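Local coordinates for probable acetyltransferases (Chromobacterium violaceum, PDB 3PZJ), which probably transfers an acetyl group from acetyl-CoA to an amine, possibly a protein N-terminus, as a member of the GNAT acetyltransferase family, at residues Phe149-Arg163 / Arg191-Trp205. Sequence-based numbering, arbitrary orientation. Where two conformers were deposited one is given.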
ATOM      1  N   PHE A 149      -9.833   4.528 -15.203  1.00 23.18           N
ATOM      2  CA  PHE A 149      -9.251   5.680 -15.886  1.00 25.80           C
ATOM      3  C   PHE A 149     -10.321   6.759 -16.172  1.00 27.16           C
ATOM      4  O   PHE A 149     -10.052   7.968 -16.039  1.00 28.05           O
ATOM      5  CB  PHE A 149      -8.454   5.227 -17.133  1.00 23.91           C
ATOM      6  CG  PHE A 149      -7.246   4.378 -16.761  1.00 24.58           C
ATOM      7  CD1 PHE A 149      -6.239   4.923 -15.974  1.00 22.01           C
ATOM      8  CD2 PHE A 149      -7.111   3.057 -17.154  1.00 25.00           C
ATOM      9  CE1 PHE A 149      -5.132   4.213 -15.595  1.00 21.89           C
ATOM     10  CE2 PHE A 149      -5.983   2.309 -16.755  1.00 23.85           C
ATOM     11  CZ  PHE A 149      -5.013   2.847 -15.978  1.00 25.53           C
ATOM     12  N   GLU A 150     -11.547   6.339 -16.506  1.00 29.32           N
ATOM     13  CA  GLU A 150     -12.658   7.311 -16.701  1.00 30.05           C
ATOM     14  C   GLU A 150     -12.990   8.011 -15.386  1.00 31.24           C
ATOM     15  O   GLU A 150     -13.533   9.116 -15.360  1.00 30.57           O
ATOM     16  CB  GLU A 150     -13.919   6.637 -17.307  1.00 32.28           C
ATOM     17  CG  GLU A 150     -13.672   6.335 -18.796  1.00 37.46           C
ATOM     18  CD  GLU A 150     -14.846   5.702 -19.562  1.00 42.55           C
ATOM     19  OE1 GLU A 150     -15.867   5.294 -18.942  1.00 43.13           O
ATOM     20  OE2 GLU A 150     -14.658   5.584 -20.792  1.00 41.19           O
ATOM     21  N   LEU A 151     -12.653   7.390 -14.267  1.00 30.89           N
ATOM     22  CA  LEU A 151     -12.952   7.975 -12.947  1.00 30.90           C
ATOM     23  C   LEU A 151     -11.827   8.858 -12.479  1.00 29.82           C
ATOM     24  O   LEU A 151     -11.912   9.425 -11.367  1.00 29.85           O
ATOM     25  CB  LEU A 151     -13.204   6.887 -11.876  1.00 30.70           C
ATOM     26  CG  LEU A 151     -14.664   6.357 -11.731  1.00 33.97           C
ATOM     27  CD1 LEU A 151     -15.412   6.330 -13.075  1.00 43.48           C
ATOM     28  CD2 LEU A 151     -14.686   5.009 -10.996  1.00 35.51           C
ATOM     29  N   GLY A 152     -10.807   8.993 -13.316  1.00 27.25           N
ATOM     30  CA  GLY A 152      -9.694   9.858 -13.023  1.00 26.94           C
ATOM     31  C   GLY A 152      -8.512   9.268 -12.299  1.00 25.91           C
ATOM     32  O   GLY A 152      -7.611  10.010 -11.836  1.00 24.13           O
ATOM     33  N   TYR A 153      -8.476   7.934 -12.234  1.00 24.46           N
ATOM     34  CA  TYR A 153      -7.268   7.217 -11.670  1.00 24.90           C
ATOM     35  C   TYR A 153      -6.092   7.392 -12.611  1.00 23.91           C
ATOM     36  O   TYR A 153      -6.239   7.393 -13.882  1.00 25.88           O
ATOM     37  CB  TYR A 153      -7.568   5.731 -11.254  1.00 25.04           C
ATOM     38  CG  TYR A 153      -8.420   5.686 -10.024  1.00 23.42           C
ATOM     39  CD1 TYR A 153      -7.845   5.713  -8.745  1.00 20.82           C
ATOM     40  CD2 TYR A 153      -9.798   5.767 -10.129  1.00 27.67           C
ATOM     41  CE1 TYR A 153      -8.649   5.714  -7.599  1.00 23.29           C
ATOM     42  CE2 TYR A 153     -10.631   5.844  -9.012  1.00 25.76           C
ATOM     43  CZ  TYR A 153     -10.036   5.878  -7.753  1.00 27.62           C
ATOM     44  OH  TYR A 153     -10.853   5.893  -6.710  1.00 29.06           O
ATOM     45  N   ARG A 154      -4.924   7.572 -12.021  1.00 21.92           N
ATOM     46  CA  ARG A 154      -3.630   7.723 -12.740  1.00 22.53           C
ATOM     47  C   ARG A 154      -2.813   6.437 -12.815  1.00 21.18           C
ATOM     48  O   ARG A 154      -1.986   6.286 -13.687  1.00 21.64           O
ATOM     49  CB  ARG A 154      -2.762   8.775 -12.018  1.00 23.34           C
ATOM     50  CG  ARG A 154      -3.325  10.138 -12.055  1.00 26.91           C
ATOM     51  CD  ARG A 154      -2.428  11.151 -11.397  1.00 24.46           C
ATOM     52  NE  ARG A 154      -1.308  11.398 -12.211  1.00 24.93           N
ATOM     53  CZ  ARG A 154      -0.039  11.299 -11.860  1.00 24.97           C
ATOM     54  NH1 ARG A 154       0.324  10.853 -10.693  1.00 26.02           N
ATOM     55  NH2 ARG A 154       0.893  11.582 -12.778  1.00 28.16           N
ATOM     56  N   ARG A 155      -3.060   5.510 -11.911  1.00 19.86           N
ATOM     57  CA  ARG A 155      -2.266   4.315 -11.759  1.00 21.46           C
ATOM     58  C   ARG A 155      -3.221   3.166 -11.328  1.00 21.66           C
ATOM     59  O   ARG A 155      -3.955   3.334 -10.338  1.00 22.51           O
ATOM     60  CB  ARG A 155      -1.254   4.566 -10.623  1.00 21.25           C
ATOM     61  CG  ARG A 155      -0.418   3.338 -10.222  1.00 20.51           C
ATOM     62  CD  ARG A 155       0.334   3.548  -8.912  1.00 22.97           C
ATOM     63  NE  ARG A 155       0.981   2.338  -8.443  1.00 21.68           N
ATOM     64  CZ  ARG A 155       2.004   1.695  -9.076  1.00 18.57           C
ATOM     65  NH1 ARG A 155       2.616   2.181 -10.137  1.00 20.07           N
ATOM     66  NH2 ARG A 155       2.410   0.543  -8.620  1.00 22.37           N
ATOM     67  N   CYS A 156      -3.197   2.042 -12.029  1.00 21.27           N
ATOM     68  CA  CYS A 156      -3.961   0.871 -11.762  0.50 21.75           C
ATOM     69  C   CYS A 156      -3.006  -0.313 -11.418  1.00 22.45           C
ATOM     70  O   CYS A 156      -2.254  -0.514 -12.330  1.00 22.83           O
ATOM     71  CB  CYS A 156      -4.946   0.481 -12.869  0.50 23.04           C
ATOM     72  SG  CYS A 156      -6.402   1.540 -12.986  0.50 25.69           S
ATOM     73  N   GLU A 157      -2.931  -0.901 -10.243  1.00 20.67           N
ATOM     74  CA  GLU A 157      -1.987  -1.949  -9.968  1.00 21.96           C
ATOM     75  C   GLU A 157      -2.624  -3.295 -10.216  1.00 23.09           C
ATOM     76  O   GLU A 157      -3.814  -3.433 -10.181  1.00 21.44           O
ATOM     77  CB  GLU A 157      -1.545  -1.925  -8.517  1.00 22.18           C
ATOM     78  CG  GLU A 157      -0.596  -0.921  -8.222  1.00 25.66           C
ATOM     79  CD  GLU A 157      -0.100  -0.964  -6.804  1.00 25.11           C
ATOM     80  OE1 GLU A 157       0.759  -0.179  -6.530  1.00 30.20           O
ATOM     81  OE2 GLU A 157      -0.557  -1.748  -6.009  1.00 25.96           O
ATOM     82  N   TRP A 158      -1.771  -4.276 -10.428  1.00 21.97           N
ATOM     83  CA  TRP A 158      -2.092  -5.671 -10.374  1.00 21.98           C
ATOM     84  C   TRP A 158      -0.986  -6.291  -9.546  1.00 20.08           C
ATOM     85  O   TRP A 158       0.152  -6.079  -9.812  1.00 20.76           O
ATOM     86  CB  TRP A 158      -2.154  -6.287 -11.763  1.00 22.61           C
ATOM     87  CG  TRP A 158      -2.494  -7.755 -11.856  1.00 22.49           C
ATOM     88  CD1 TRP A 158      -1.748  -8.798 -11.433  1.00 23.82           C
ATOM     89  CD2 TRP A 158      -3.652  -8.319 -12.452  1.00 23.88           C
ATOM     90  NE1 TRP A 158      -2.367  -9.971 -11.713  1.00 25.05           N
ATOM     91  CE2 TRP A 158      -3.543  -9.706 -12.343  1.00 23.80           C
ATOM     92  CE3 TRP A 158      -4.768  -7.789 -13.075  1.00 26.74           C
ATOM     93  CZ2 TRP A 158      -4.505 -10.555 -12.834  1.00 29.68           C
ATOM     94  CZ3 TRP A 158      -5.716  -8.638 -13.539  1.00 26.17           C
ATOM     95  CH2 TRP A 158      -5.578 -10.000 -13.427  1.00 29.62           C
ATOM     96  N   ARG A 159      -1.375  -7.025  -8.526  1.00 21.92           N
ATOM     97  CA  ARG A 159      -0.408  -7.687  -7.624  1.00 22.55           C
ATOM     98  C   ARG A 159      -0.680  -9.210  -7.519  1.00 23.53           C
ATOM     99  O   ARG A 159      -1.819  -9.672  -7.578  1.00 22.84           O
ATOM    100  CB  ARG A 159      -0.493  -7.157  -6.208  1.00 22.73           C
ATOM    101  CG  ARG A 159      -0.055  -5.770  -6.050  1.00 25.59           C
ATOM    102  CD  ARG A 159      -0.048  -5.279  -4.586  1.00 26.30           C
ATOM    103  NE  ARG A 159       0.430  -3.904  -4.582  1.00 26.95           N
ATOM    104  CZ  ARG A 159       1.178  -3.365  -3.633  1.00 25.95           C
ATOM    105  NH1 ARG A 159       1.506  -2.085  -3.709  1.00 30.00           N
ATOM    106  NH2 ARG A 159       1.506  -4.088  -2.599  1.00 28.04           N
ATOM    107  N   CYS A 160       0.384  -9.991  -7.367  1.00 24.02           N
ATOM    108  CA  CYS A 160       0.229 -11.452  -7.160  1.00 23.97           C
ATOM    109  C   CYS A 160       1.367 -12.079  -6.423  1.00 23.35           C
ATOM    110  O   CYS A 160       2.431 -11.542  -6.262  1.00 21.26           O
ATOM    111  CB  CYS A 160      -0.014 -12.179  -8.494  1.00 24.58           C
ATOM    112  SG  CYS A 160       1.366 -12.205  -9.590  1.00 25.52           S
ATOM    113  N   ASP A 161       1.093 -13.245  -5.863  1.00 23.47           N
ATOM    114  CA  ASP A 161       2.138 -14.053  -5.245  1.00 22.75           C
ATOM    115  C   ASP A 161       3.088 -14.407  -6.326  1.00 23.29           C
ATOM    116  O   ASP A 161       2.704 -14.747  -7.436  1.00 24.00           O
ATOM    117  CB  ASP A 161       1.512 -15.281  -4.549  1.00 22.99           C
ATOM    118  CG  ASP A 161       2.516 -16.110  -3.749  1.00 30.56           C
ATOM    119  OD1 ASP A 161       3.554 -16.548  -4.330  1.00 26.99           O
ATOM    120  OD2 ASP A 161       2.201 -16.364  -2.553  1.00 34.71           O
ATOM    121  N   SER A 162       4.369 -14.312  -6.039  1.00 22.26           N
ATOM    122  CA  SER A 162       5.370 -14.572  -7.080  1.00 25.95           C
ATOM    123  C   SER A 162       5.302 -16.013  -7.579  1.00 27.60           C
ATOM    124  O   SER A 162       5.735 -16.323  -8.711  1.00 26.49           O
ATOM    125  CB  SER A 162       6.789 -14.271  -6.550  1.00 27.44           C
ATOM    126  OG  SER A 162       7.133 -15.261  -5.579  1.00 26.58           O
ATOM    127  N   ARG A 163       4.688 -16.901  -6.789  1.00 28.13           N
ATOM    128  CA  ARG A 163       4.517 -18.311  -7.226  1.00 29.91           C
ATOM    129  C   ARG A 163       3.309 -18.510  -8.127  1.00 30.63           C
ATOM    130  O   ARG A 163       3.116 -19.610  -8.663  1.00 29.06           O
ATOM    131  CB  ARG A 163       4.408 -19.257  -6.035  1.00 31.27           C
ATOM    132  CG  ARG A 163       5.695 -19.307  -5.268  1.00 35.85           C
ATOM    133  CD  ARG A 163       5.678 -20.364  -4.206  1.00 42.59           C
ATOM    134  NE  ARG A 163       4.600 -20.242  -3.248  1.00 44.86           N
ATOM    135  CZ  ARG A 163       3.519 -21.035  -3.229  1.00 50.18           C
ATOM    136  NH1 ARG A 163       3.333 -21.981  -4.163  1.00 51.69           N
ATOM    137  NH2 ARG A 163       2.600 -20.870  -2.278  1.00 46.95           N
ATOM    138  N   ARG A 191       3.306 -19.947   4.790  1.00 33.94           N
ATOM    139  CA  ARG A 191       4.507 -19.839   4.000  1.00 33.61           C
ATOM    140  C   ARG A 191       4.762 -18.382   3.562  1.00 30.40           C
ATOM    141  O   ARG A 191       3.881 -17.556   3.621  1.00 27.69           O
ATOM    142  CB  ARG A 191       4.538 -20.870   2.841  1.00 35.84           C
ATOM    143  CG  ARG A 191       3.571 -20.722   1.697  1.00 40.49           C
ATOM    144  CD  ARG A 191       3.720 -21.931   0.721  1.00 47.56           C
ATOM    145  NE  ARG A 191       5.026 -21.941   0.020  1.00 51.93           N
ATOM    146  CZ  ARG A 191       5.441 -22.875  -0.848  1.00 57.35           C
ATOM    147  NH1 ARG A 191       4.687 -23.930  -1.153  1.00 59.58           N
ATOM    148  NH2 ARG A 191       6.648 -22.772  -1.402  1.00 59.89           N
ATOM    149  N   ASN A 192       6.010 -18.117   3.203  1.00 30.14           N
ATOM    150  CA  ASN A 192       6.411 -16.853   2.670  1.00 29.80           C
ATOM    151  C   ASN A 192       5.644 -16.505   1.388  1.00 29.01           C
ATOM    152  O   ASN A 192       5.330 -17.375   0.552  1.00 29.99           O
ATOM    153  CB  ASN A 192       7.897 -16.883   2.344  1.00 30.28           C
ATOM    154  CG  ASN A 192       8.352 -15.582   1.793  1.00 28.02           C
ATOM    155  OD1 ASN A 192       8.483 -14.645   2.564  1.00 29.35           O
ATOM    156  ND2 ASN A 192       8.621 -15.497   0.472  1.00 22.79           N
ATOM    157  N   ARG A 193       5.361 -15.223   1.230  1.00 28.30           N
ATOM    158  CA  ARG A 193       4.891 -14.672  -0.029  1.00 25.27           C
ATOM    159  C   ARG A 193       5.720 -13.469  -0.396  1.00 23.07           C
ATOM    160  O   ARG A 193       5.867 -12.595   0.386  1.00 24.70           O
ATOM    161  CB  ARG A 193       3.452 -14.216   0.049  1.00 25.74           C
ATOM    162  CG  ARG A 193       3.089 -13.325  -1.095  1.00 26.09           C
ATOM    163  CD  ARG A 193       1.616 -13.304  -1.417  1.00 40.97           C
ATOM    164  NE  ARG A 193       1.258 -12.107  -2.147  1.00 35.21           N
ATOM    165  CZ  ARG A 193       0.070 -11.806  -2.631  1.00 29.91           C
ATOM    166  NH1 ARG A 193      -0.068 -10.686  -3.262  1.00 27.98           N
ATOM    167  NH2 ARG A 193      -0.963 -12.581  -2.487  1.00 29.12           N
ATOM    168  N   ASP A 194       6.280 -13.483  -1.586  1.00 23.64           N
ATOM    169  CA  ASP A 194       6.850 -12.322  -2.221  1.00 22.66           C
ATOM    170  C   ASP A 194       5.813 -11.882  -3.205  1.00 23.56           C
ATOM    171  O   ASP A 194       5.230 -12.690  -3.974  1.00 24.53           O
ATOM    172  CB  ASP A 194       8.114 -12.674  -3.055  1.00 23.33           C
ATOM    173  CG  ASP A 194       9.244 -13.324  -2.243  1.00 25.48           C
ATOM    174  OD1 ASP A 194       9.412 -13.137  -1.039  1.00 24.33           O
ATOM    175  OD2 ASP A 194      10.007 -14.009  -2.858  1.00 30.50           O
ATOM    176  N   THR A 195       5.588 -10.591  -3.283  1.00 24.13           N
ATOM    177  CA  THR A 195       4.574 -10.052  -4.146  1.00 22.77           C
ATOM    178  C   THR A 195       5.117  -9.360  -5.375  1.00 22.61           C
ATOM    179  O   THR A 195       5.832  -8.452  -5.252  1.00 22.35           O
ATOM    180  CB  THR A 195       3.744  -9.032  -3.393  1.00 22.33           C
ATOM    181  OG1 THR A 195       3.034  -9.686  -2.364  1.00 22.14           O
ATOM    182  CG2 THR A 195       2.791  -8.347  -4.348  1.00 20.80           C
ATOM    183  N   HIS A 196       4.702  -9.780  -6.551  1.00 21.64           N
ATOM    184  CA  HIS A 196       5.008  -9.034  -7.758  1.00 22.17           C
ATOM    185  C   HIS A 196       4.032  -7.867  -7.899  1.00 22.64           C
ATOM    186  O   HIS A 196       2.781  -8.066  -7.726  1.00 23.02           O
ATOM    187  CB  HIS A 196       4.819  -9.915  -9.015  1.00 22.68           C
ATOM    188  CG  HIS A 196       5.814 -11.034  -9.196  1.00 25.80           C
ATOM    189  ND1 HIS A 196       7.122 -10.985  -8.770  1.00 24.35           N
ATOM    190  CD2 HIS A 196       5.676 -12.221  -9.860  1.00 27.88           C
ATOM    191  CE1 HIS A 196       7.746 -12.103  -9.146  1.00 27.00           C
ATOM    192  NE2 HIS A 196       6.883 -12.871  -9.788  1.00 25.42           N
ATOM    193  N   VAL A 197       4.560  -6.686  -8.249  1.00 22.08           N
ATOM    194  CA  VAL A 197       3.739  -5.501  -8.514  1.00 20.74           C
ATOM    195  C   VAL A 197       3.857  -5.105  -9.959  1.00 20.09           C
ATOM    196  O   VAL A 197       4.984  -4.966 -10.511  1.00 21.74           O
ATOM    197  CB  VAL A 197       4.124  -4.302  -7.607  1.00 21.93           C
ATOM    198  CG1 VAL A 197       3.213  -3.069  -7.917  1.00 19.06           C
ATOM    199  CG2 VAL A 197       4.041  -4.688  -6.125  1.00 22.57           C
ATOM    200  N   PHE A 198       2.695  -4.983 -10.601  1.00 19.07           N
ATOM    201  CA  PHE A 198       2.552  -4.554 -11.945  1.00 18.98           C
ATOM    202  C   PHE A 198       1.668  -3.292 -11.964  1.00 20.58           C
ATOM    203  O   PHE A 198       0.861  -3.135 -11.088  1.00 21.90           O
ATOM    204  CB  PHE A 198       1.833  -5.586 -12.785  1.00 20.56           C
ATOM    205  CG  PHE A 198       2.494  -6.929 -12.842  1.00 20.75           C
ATOM    206  CD1 PHE A 198       3.297  -7.282 -13.930  1.00 24.05           C
ATOM    207  CD2 PHE A 198       2.239  -7.893 -11.875  1.00 22.06           C
ATOM    208  CE1 PHE A 198       3.881  -8.553 -13.996  1.00 25.86           C
ATOM    209  CE2 PHE A 198       2.819  -9.135 -11.951  1.00 21.77           C
ATOM    210  CZ  PHE A 198       3.677  -9.448 -12.988  1.00 22.68           C
ATOM    211  N   SER A 199       1.750  -2.472 -13.007  1.00 19.81           N
ATOM    212  CA  SER A 199       0.908  -1.306 -13.111  1.00 20.16           C
ATOM    213  C   SER A 199       0.624  -0.881 -14.513  1.00 21.62           C
ATOM    214  O   SER A 199       1.379  -1.187 -15.441  1.00 22.05           O
ATOM    215  CB  SER A 199       1.501  -0.110 -12.349  1.00 20.78           C
ATOM    216  OG  SER A 199       2.569   0.465 -13.081  1.00 21.58           O
HETATM  217  N   MSE A 200      -0.483  -0.154 -14.653  1.00 21.51           N
HETATM  218  CA  MSE A 200      -0.893   0.472 -15.901  1.00 20.33           C
HETATM  219  C   MSE A 200      -1.250   1.932 -15.622  1.00 21.42           C
HETATM  220  O   MSE A 200      -2.148   2.226 -14.833  1.00 21.64           O
HETATM  221  CB  MSE A 200      -2.091  -0.262 -16.504  1.00 22.77           C
HETATM  222  CG  MSE A 200      -3.106   0.652 -17.172  1.00 26.16           C
HETATM  223 SE   MSE A 200      -3.676  -0.005 -18.918  0.80 35.66          SE
HETATM  224  CE  MSE A 200      -1.925  -0.221 -19.747  1.00 18.68           C
ATOM    225  N   LEU A 201      -0.530   2.838 -16.273  1.00 22.52           N
ATOM    226  CA  LEU A 201      -0.641   4.237 -16.047  1.00 22.01           C
ATOM    227  C   LEU A 201      -1.674   4.805 -16.985  1.00 22.14           C
ATOM    228  O   LEU A 201      -1.971   4.221 -18.050  1.00 22.82           O
ATOM    229  CB  LEU A 201       0.683   4.900 -16.326  1.00 22.98           C
ATOM    230  CG  LEU A 201       1.915   4.473 -15.545  1.00 21.05           C
ATOM    231  CD1 LEU A 201       3.032   5.473 -15.741  1.00 27.70           C
ATOM    232  CD2 LEU A 201       1.565   4.384 -14.025  1.00 19.36           C
ATOM    233  N   ASP A 202      -2.186   5.981 -16.636  1.00 23.67           N
ATOM    234  CA  ASP A 202      -3.188   6.613 -17.453  1.00 25.97           C
ATOM    235  C   ASP A 202      -2.679   6.849 -18.882  1.00 28.50           C
ATOM    236  O   ASP A 202      -3.423   6.691 -19.830  1.00 28.74           O
ATOM    237  CB  ASP A 202      -3.780   7.888 -16.817  1.00 25.79           C
ATOM    238  CG  ASP A 202      -2.774   8.946 -16.379  1.00 28.31           C
ATOM    239  OD1 ASP A 202      -1.572   8.749 -16.483  1.00 27.28           O
ATOM    240  OD2 ASP A 202      -3.240  10.025 -15.885  1.00 32.28           O
ATOM    241  N   GLY A 203      -1.449   7.279 -19.034  1.00 29.17           N
ATOM    242  CA  GLY A 203      -0.922   7.508 -20.366  1.00 31.33           C
ATOM    243  C   GLY A 203      -0.729   6.253 -21.174  1.00 31.59           C
ATOM    244  O   GLY A 203      -0.779   6.318 -22.406  1.00 31.78           O
ATOM    245  N   GLU A 204      -0.561   5.125 -20.513  1.00 29.68           N
ATOM    246  CA  GLU A 204      -0.419   3.847 -21.213  1.00 31.17           C
ATOM    247  C   GLU A 204      -1.750   3.362 -21.727  1.00 30.83           C
ATOM    248  O   GLU A 204      -1.838   2.821 -22.848  1.00 31.10           O
ATOM    249  CB  GLU A 204       0.209   2.796 -20.286  1.00 30.73           C
ATOM    250  CG  GLU A 204       1.630   3.063 -20.113  1.00 31.79           C
ATOM    251  CD  GLU A 204       2.263   2.355 -18.921  1.00 32.70           C
ATOM    252  OE1 GLU A 204       1.622   1.701 -18.030  1.00 24.98           O
ATOM    253  OE2 GLU A 204       3.471   2.477 -18.903  1.00 35.77           O
ATOM    254  N   TRP A 205      -2.780   3.644 -20.939  1.00 30.58           N
ATOM    255  CA  TRP A 205      -4.142   3.276 -21.241  1.00 32.39           C
ATOM    256  C   TRP A 205      -4.516   4.004 -22.503  1.00 36.04           C
ATOM    257  O   TRP A 205      -5.037   3.390 -23.406  1.00 35.85           O
ATOM    258  CB  TRP A 205      -5.101   3.653 -20.108  1.00 31.68           C
ATOM    259  CG  TRP A 205      -6.523   3.447 -20.440  1.00 30.06           C
ATOM    260  CD1 TRP A 205      -7.449   4.389 -20.674  1.00 34.37           C
ATOM    261  CD2 TRP A 205      -7.187   2.164 -20.623  1.00 31.11           C
ATOM    262  NE1 TRP A 205      -8.656   3.794 -20.998  1.00 32.74           N
ATOM    263  CE2 TRP A 205      -8.517   2.433 -20.958  1.00 34.52           C
ATOM    264  CE3 TRP A 205      -6.763   0.831 -20.558  1.00 34.67           C
ATOM    265  CZ2 TRP A 205      -9.448   1.416 -21.215  1.00 35.32           C
ATOM    266  CZ3 TRP A 205      -7.695  -0.186 -20.833  1.00 34.20           C
ATOM    267  CH2 TRP A 205      -9.012   0.124 -21.127  1.00 32.37           C
TER
HETATM  268  O   HOH W   1      -1.689  11.994 -14.846  1.00 32.54           O
HETATM  269  O   HOH W   2      -2.514  -9.569  -4.357  1.00 34.45           O
HETATM  270  O   HOH W   3       6.121 -15.970  -3.156  1.00 26.28           O
HETATM  271  O   HOH W   4       3.683 -18.239  -1.360  1.00 32.85           O
HETATM  272  O   HOH W   5       8.072 -15.002 -10.883  1.00 34.92           O
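F149, on the last turn of helix 135-150, lies against W205 as an offset stack: its ring and the indole five-membered ring have planes 23° apart, centroids 4.7 Å. With CG anti to the backbone N (chi1 173°), the indole swings over F149, bringing W205 CG to 3.4 Å from F149 CD2. Farther along, W158 and F198 meet obliquely, W158 CD1 to F198 CD2 4.1 Å, on the face covered by helix 165-174, and C160 SG lies at the F198 ring edge. S162 CB stands over the H196 imidazole, 3.7 Å from its centroid, while H196 ND1 is hydrogen-bonded to T181 OG1.

Three reciprocal pairs of backbone hydrogen bonds, C156 with M200, W158 with F198 and C160 with H196, join the strands, extended by D202 N to R154 O and S162 N to D194 O. On the opposite face, R155 NE and NH2 grip E157 OE1 side-on and R159 NE takes OE2; S199 CB and V197 CG2 cover the R155 and R159 guanidiniums. R155 NH2 also pairs with E179, and R155 NH1 and S199 OG are hydrogen-bonded to R183 of the second subunit. At the far end the R163 and R191 guanidiniums stack flat, centres 3.6 Å and planes 14° apart, a like-charge pairing probably eased by nearby D161, whose OD1 accepts from R163 N in an Asx turn.

Antiparallel strand 191-201 thus lies between 155-161 and the earlier 177-188, the C-terminal strand order of the GNAT fold.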